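Local coordinates for ribosome-inactivating protein 3 (PDB 2PQI), which is a maize member of the ribosome-inactivating protein family, also known as B-32 protein, at residues A[57-62]-A[132-137]. Sequence-based numbering, arbitrary orientation.
Sequences LKTRTS and AVNDLA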
loop_
_atom_site.group_PDB
_atom_site.type_symbol
_atom_site.label_atom_id
_atom_site.label_comp_id
_atom_site.label_asym_id
_atom_site.label_seq_id
_atom_site.Cartn_x
_atom_site.Cartn_y
_atom_site.Cartn_z
ATOM N N LEU A 57 -13.299 1.013 0.268
ATOM C CA LEU A 57 -13.431 -0.369 0.674
ATOM C C LEU A 57 -14.742 -0.409 1.457
ATOM O O LEU A 57 -14.900 0.290 2.471
ATOM C CB LEU A 57 -12.254 -0.768 1.568
ATOM C CG LEU A 57 -10.843 -0.563 0.993
ATOM C CD1 LEU A 57 -9.798 -0.846 2.083
ATOM C CD2 LEU A 57 -10.614 -1.476 -0.230
ATOM N N LYS A 58 -15.700 -1.192 0.974
ATOM C CA LYS A 58 -16.975 -1.255 1.674
ATOM C C LYS A 58 -17.406 -2.664 2.006
ATOM O O LYS A 58 -17.341 -3.560 1.177
ATOM C CB LYS A 58 -18.068 -0.550 0.871
ATOM C CG LYS A 58 -18.730 -1.388 -0.171
ATOM C CD LYS A 58 -20.038 -0.737 -0.589
ATOM C CE LYS A 58 -20.958 -0.535 0.608
ATOM N NZ LYS A 58 -22.253 0.047 0.193
ATOM N N THR A 59 -17.824 -2.851 3.248
ATOM C CA THR A 59 -18.272 -4.149 3.717
ATOM C C THR A 59 -19.774 -4.213 3.518
ATOM O O THR A 59 -20.316 -3.525 2.658
ATOM C CB THR A 59 -17.948 -4.329 5.203
ATOM O OG1 THR A 59 -18.463 -3.210 5.942
ATOM C CG2 THR A 59 -16.447 -4.435 5.405
ATOM N N ARG A 60 -20.456 -5.034 4.302
ATOM C CA ARG A 60 -21.901 -5.129 4.159
ATOM C C ARG A 60 -22.609 -4.135 5.087
ATOM O O ARG A 60 -23.787 -3.826 4.914
ATOM C CB ARG A 60 -22.349 -6.570 4.426
ATOM C CG ARG A 60 -22.279 -7.466 3.190
ATOM C CD ARG A 60 -22.368 -8.937 3.558
ATOM N NE ARG A 60 -23.256 -9.155 4.698
ATOM C CZ ARG A 60 -24.576 -8.972 4.680
ATOM N NH1 ARG A 60 -25.183 -8.565 3.569
ATOM N NH2 ARG A 60 -25.290 -9.184 5.781
ATOM N N THR A 61 -21.862 -3.590 6.038
ATOM C CA THR A 61 -22.420 -2.655 7.001
ATOM C C THR A 61 -21.814 -1.259 7.013
ATOM O O THR A 61 -22.490 -0.297 7.377
ATOM C CB THR A 61 -22.293 -3.223 8.387
ATOM O OG1 THR A 61 -21.039 -3.910 8.488
ATOM C CG2 THR A 61 -23.435 -4.185 8.661
ATOM N N SER A 62 -20.547 -1.136 6.641
ATOM C CA SER A 62 -19.916 0.178 6.621
ATOM C C SER A 62 -18.864 0.268 5.527
ATOM O O SER A 62 -18.776 -0.610 4.665
ATOM C CB SER A 62 -19.274 0.474 7.979
ATOM O OG SER A 62 -18.995 1.857 8.107
ATOM N N ALA A 132 -11.029 -4.793 9.666
ATOM C CA ALA A 132 -10.331 -3.504 9.675
ATOM C C ALA A 132 -11.212 -2.330 9.238
ATOM O O ALA A 132 -11.239 -1.280 9.902
ATOM C CB ALA A 132 -9.087 -3.576 8.792
ATOM N N VAL A 133 -11.922 -2.510 8.124
ATOM C CA VAL A 133 -12.799 -1.467 7.606
ATOM C C VAL A 133 -13.884 -1.094 8.613
ATOM O O VAL A 133 -14.068 0.090 8.934
ATOM C CB VAL A 133 -13.513 -1.897 6.290
ATOM C CG1 VAL A 133 -14.498 -0.805 5.861
ATOM C CG2 VAL A 133 -12.486 -2.175 5.182
ATOM N N ASN A 134 -14.599 -2.100 9.116
ATOM C CA ASN A 134 -15.683 -1.835 10.064
ATOM C C ASN A 134 -15.191 -1.120 11.299
ATOM O O ASN A 134 -15.850 -0.211 11.792
ATOM C CB ASN A 134 -16.397 -3.134 10.447
ATOM C CG ASN A 134 -17.190 -3.721 9.294
ATOM O OD1 ASN A 134 -17.446 -4.925 9.248
ATOM N ND2 ASN A 134 -17.591 -2.868 8.357
ATOM N N ASP A 135 -14.025 -1.522 11.787
ATOM C CA ASP A 135 -13.456 -0.895 12.969
ATOM C C ASP A 135 -13.000 0.537 12.687
ATOM O O ASP A 135 -13.334 1.454 13.439
ATOM C CB ASP A 135 -12.295 -1.743 13.505
ATOM C CG ASP A 135 -12.761 -2.837 14.463
ATOM O OD1 ASP A 135 -12.945 -2.534 15.663
ATOM O OD2 ASP A 135 -12.957 -3.992 14.021
ATOM N N LEU A 136 -12.255 0.738 11.604
ATOM C CA LEU A 136 -11.778 2.074 11.268
ATOM C C LEU A 136 -12.931 3.015 10.973
ATOM O O LEU A 136 -12.806 4.226 11.142
ATOM C CB LEU A 136 -10.832 2.014 10.070
ATOM C CG LEU A 136 -9.466 1.406 10.401
ATOM C CD1 LEU A 136 -8.657 1.130 9.129
ATOM C CD2 LEU A 136 -8.737 2.374 11.318
ATOM N N ALA A 137 -14.054 2.448 10.542
ATOM C CA ALA A 137 -15.245 3.235 10.232
ATOM C C ALA A 137 -15.944 3.806 11.468
ATOM O O ALA A 137 -16.617 4.835 11.386
ATOM C CB ALA A 137 -16.222 2.388 9.440
#
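V133 lies with both of its methyl groups against the end of strand 52-58: CG2 meets CB of L57 at 3.9 Å, while CG1, anti to the backbone N, faces the carbonyl O of L57 and CG2 of T59. Valine suits this spot because its two methyls let one residue meet the L57 side chain with one branch and the L57 carbonyl and T59 methyl with the other. Beyond it, the ends of T59 and N134 meet head-on. The amide nitrogen ND2 of N134 donates to OG1 of T59 over 2.6 Å, with an N-H...O angle of 151° and the hydroxyl only 12° out of the amide plane. T59 serves both halves of the contact, since its methyl slides past V133 while its hydroxyl, lying between the backbone N and the carbonyl carbon (chi1 53°), is placed within reach of the S62 carbonyl across the turn. There OG1 donates to the carbonyl O of S62 at 2.9 Å, approaching from above the carbonyl plane, and that same O also accepts from the backbone N of T59. Asparagine thus adds a donor from the helix to a hydroxyl that already bridges the turn. Farther along the helix, the methyl of A137 sits beside S62, small enough for the hydroxymethyl group to lie close. I64 also touches V133 and A137, and P81 borders S62 and A137. The arrangement is that of a beta-hairpin of the mixed sheet, formed by strands 52-58 and 63-69 and their turn, packed against helix 126-137, in the alpha/beta fold of ribosome-inactivating proteins.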